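Local coordinates for cupin type-2 domain-containing protein (Burkholderia xenovorans, PDB 2O8Q), which is of unknown function but has a cupin-like fold and binds a nickel ion in the crystal, at residues Phe68-Arg72 with Gly73-Phe77. Numbering follows the deposited sequence.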
ATOM      1  N   PHE A  68     -14.464   1.392   5.174  1.00 18.21           N
ATOM      2  CA  PHE A  68     -15.860   1.121   4.844  1.00 18.78           C
ATOM      3  C   PHE A  68     -16.547   2.438   4.514  1.00 19.42           C
ATOM      4  O   PHE A  68     -16.314   3.467   5.192  1.00 19.53           O
ATOM      5  CB  PHE A  68     -16.589   0.522   6.050  1.00 17.44           C
ATOM      6  CG  PHE A  68     -16.084  -0.849   6.380  1.00 19.93           C
ATOM      7  CD1 PHE A  68     -16.544  -1.968   5.691  1.00 22.74           C
ATOM      8  CD2 PHE A  68     -15.033  -1.013   7.244  1.00 23.07           C
ATOM      9  CE1 PHE A  68     -16.016  -3.216   5.943  1.00 25.19           C
ATOM     10  CE2 PHE A  68     -14.524  -2.263   7.476  1.00 23.77           C
ATOM     11  CZ  PHE A  68     -14.991  -3.349   6.829  1.00 24.70           C
ATOM     12  N   TYR A  69     -17.381   2.383   3.482  1.00 18.97           N
ATOM     13  CA  TYR A  69     -18.247   3.519   3.090  1.00 18.42           C
ATOM     14  C   TYR A  69     -19.666   2.997   2.951  1.00 19.68           C
ATOM     15  O   TYR A  69     -19.941   2.177   2.140  1.00 18.42           O
ATOM     16  CB  TYR A  69     -17.765   4.189   1.797  1.00 19.72           C
ATOM     17  CG  TYR A  69     -18.474   5.487   1.479  1.00 17.46           C
ATOM     18  CD1 TYR A  69     -19.701   5.456   0.843  1.00 19.50           C
ATOM     19  CD2 TYR A  69     -17.962   6.707   1.881  1.00 19.17           C
ATOM     20  CE1 TYR A  69     -20.369   6.639   0.578  1.00 18.28           C
ATOM     21  CE2 TYR A  69     -18.609   7.876   1.606  1.00 18.50           C
ATOM     22  CZ  TYR A  69     -19.818   7.850   0.966  1.00 18.40           C
ATOM     23  OH  TYR A  69     -20.495   9.037   0.703  1.00 18.65           O
ATOM     24  N   VAL A  70     -20.569   3.495   3.783  1.00 18.71           N
ATOM     25  CA  VAL A  70     -21.950   3.013   3.782  1.00 18.00           C
ATOM     26  C   VAL A  70     -22.746   3.610   2.632  1.00 18.96           C
ATOM     27  O   VAL A  70     -22.842   4.827   2.466  1.00 18.91           O
ATOM     28  CB  VAL A  70     -22.649   3.273   5.124  1.00 18.73           C
ATOM     29  CG1 VAL A  70     -24.090   2.724   5.055  1.00 19.26           C
ATOM     30  CG2 VAL A  70     -21.855   2.628   6.253  1.00 19.93           C
ATOM     31  N   LEU A  71     -23.343   2.712   1.825  1.00 20.30           N
ATOM     32  CA  LEU A  71     -24.092   3.115   0.620  1.00 20.14           C
ATOM     33  C   LEU A  71     -25.603   3.213   0.887  1.00 19.28           C
ATOM     34  O   LEU A  71     -26.319   3.959   0.220  1.00 21.62           O
ATOM     35  CB  LEU A  71     -23.808   2.103  -0.499  1.00 18.92           C
ATOM     36  CG  LEU A  71     -22.337   1.980  -0.917  1.00 21.00           C
ATOM     37  CD1 LEU A  71     -22.146   0.757  -1.829  1.00 20.61           C
ATOM     38  CD2 LEU A  71     -21.850   3.281  -1.570  1.00 23.05           C
ATOM     39  N   ARG A  72     -26.098   2.389   1.821  1.00 19.28           N
ATOM     40  CA  ARG A  72     -27.542   2.276   2.121  1.00 18.94           C
ATOM     41  C   ARG A  72     -27.680   1.668   3.501  1.00 19.56           C
ATOM     42  O   ARG A  72     -26.869   0.868   3.921  1.00 21.23           O
ATOM     43  CB  ARG A  72     -28.222   1.369   1.098  1.00 20.39           C
ATOM     44  CG  ARG A  72     -29.748   1.346   1.184  1.00 26.66           C
ATOM     45  CD  ARG A  72     -30.377   0.362   0.142  1.00 29.39           C
ATOM     46  NE  ARG A  72     -29.871  -1.011   0.328  1.00 42.94           N
ATOM     47  CZ  ARG A  72     -30.576  -2.130   0.142  1.00 51.65           C
ATOM     48  NH1 ARG A  72     -31.860  -2.068  -0.235  1.00 60.12           N
ATOM     49  NH2 ARG A  72     -30.002  -3.324   0.350  1.00 41.96           N
ATOM     50  N   GLY A  73     -28.706   2.108   4.221  1.00 20.15           N
ATOM     51  CA  GLY A  73     -29.002   1.530   5.513  1.00 18.64           C
ATOM     52  C   GLY A  73     -28.102   2.083   6.573  1.00 19.47           C
ATOM     53  O   GLY A  73     -27.596   3.215   6.474  1.00 20.70           O
ATOM     54  N   TRP A  74     -27.928   1.300   7.639  1.00 18.83           N
ATOM     55  CA  TRP A  74     -27.077   1.727   8.730  1.00 18.70           C
ATOM     56  C   TRP A  74     -26.424   0.529   9.385  1.00 18.57           C
ATOM     57  O   TRP A  74     -26.871  -0.586   9.252  1.00 19.09           O
ATOM     58  CB  TRP A  74     -27.896   2.543   9.749  1.00 19.16           C
ATOM     59  CG  TRP A  74     -29.046   1.815  10.411  1.00 19.05           C
ATOM     60  CD1 TRP A  74     -30.377   1.953  10.113  1.00 20.36           C
ATOM     61  CD2 TRP A  74     -28.983   0.826  11.476  1.00 17.80           C
ATOM     62  NE1 TRP A  74     -31.137   1.119  10.902  1.00 20.98           N
ATOM     63  CE2 TRP A  74     -30.316   0.426  11.746  1.00 18.57           C
ATOM     64  CE3 TRP A  74     -27.943   0.253  12.234  1.00 20.84           C
ATOM     65  CZ2 TRP A  74     -30.614  -0.536  12.694  1.00 16.83           C
ATOM     66  CZ3 TRP A  74     -28.258  -0.701  13.180  1.00 17.74           C
ATOM     67  CH2 TRP A  74     -29.569  -1.070  13.402  1.00 17.90           C
ATOM     68  N   VAL A  75     -25.296   0.773  10.034  1.00 18.51           N
ATOM     69  CA  VAL A  75     -24.573  -0.292  10.721  1.00 19.10           C
ATOM     70  C   VAL A  75     -23.877   0.343  11.924  1.00 19.07           C
ATOM     71  O   VAL A  75     -23.395   1.478  11.847  1.00 19.73           O
ATOM     72  CB  VAL A  75     -23.532  -0.951   9.797  1.00 21.32           C
ATOM     73  CG1 VAL A  75     -22.551   0.082   9.192  1.00 20.87           C
ATOM     74  CG2 VAL A  75     -22.792  -2.080  10.496  1.00 18.57           C
ATOM     75  N   GLU A  76     -23.858  -0.373  13.058  1.00 15.75           N
ATOM     76  CA  GLU A  76     -23.183   0.091  14.281  1.00 17.09           C
ATOM     77  C   GLU A  76     -22.009  -0.853  14.557  1.00 18.12           C
ATOM     78  O   GLU A  76     -22.164  -2.081  14.677  1.00 19.18           O
ATOM     79  CB  GLU A  76     -24.164   0.092  15.460  1.00 16.94           C
ATOM     80  CG  GLU A  76     -23.618   0.747  16.708  1.00 18.84           C
ATOM     81  CD  GLU A  76     -24.599   0.830  17.827  1.00 22.72           C
ATOM     82  OE1 GLU A  76     -25.281  -0.184  18.076  1.00 20.48           O
ATOM     83  OE2 GLU A  76     -24.705   1.921  18.456  1.00 25.67           O
ATOM     84  N   PHE A  77     -20.828  -0.230  14.657  1.00 19.20           N
ATOM     85  CA  PHE A  77     -19.589  -0.895  14.986  1.00 20.59           C
ATOM     86  C   PHE A  77     -19.170  -0.471  16.377  1.00 18.66           C
ATOM     87  O   PHE A  77     -19.697   0.490  16.979  1.00 21.27           O
ATOM     88  CB  PHE A  77     -18.501  -0.417  14.023  1.00 18.97           C
ATOM     89  CG  PHE A  77     -18.720  -0.832  12.578  1.00 21.09           C
ATOM     90  CD1 PHE A  77     -18.929  -2.155  12.265  1.00 24.03           C
ATOM     91  CD2 PHE A  77     -18.625   0.096  11.549  1.00 29.77           C
ATOM     92  CE1 PHE A  77     -19.106  -2.554  10.932  1.00 27.58           C
ATOM     93  CE2 PHE A  77     -18.753  -0.299  10.212  1.00 29.95           C
ATOM     94  CZ  PHE A  77     -18.993  -1.603   9.904  1.00 26.00           C
TER
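Val70 and Val75 meet through one methyl each, CG2 of Val70 lying 4.0 Å from CG1 of Val75. The two side chains run at a slant to each other. Val70 turns CG1 anti to its own backbone N (chi1 -179°), and this branch reaches the turn instead, 3.8 Å from Gly73 O. Leu110 touches both valines, and Leu87 also packs on Val70.

The aromatic contact lies farther from the turn. The rings of Phe68 and Phe77 form an oblique aromatic pair, with centroids 5.8 Å apart and planes inclined at 48°. CG2 of Val75 sits 3.7 Å above the plane of the Phe77 ring, nearer the ring's outer atoms than its centre.

The four residues are buried within a cupin-like beta fold. The chain passes here from strand 66-72 of the six-stranded sheet to strand 74-79 of a three-stranded one, bending at Gly73. The nickel ion, held by His59, His61 and His101, is about 10 Å from the side chain of Val75.

At the bend, Gly73 has a positive phi of 80°, a conformation that favours glycine. The side chain of Arg72 starts out away from Gly73-Phe77, although its CB stays 3.2 Å from Gly73 N.

The two strands bond to different neighbours: Leu71 pairs through its backbone with Glu111, in a beta bulge where Leu71 and Arg72 both lie across from that residue, while Trp74 N is hydrogen-bonded to Ser107 OG. Leu71 also packs on Leu71 of the second subunit.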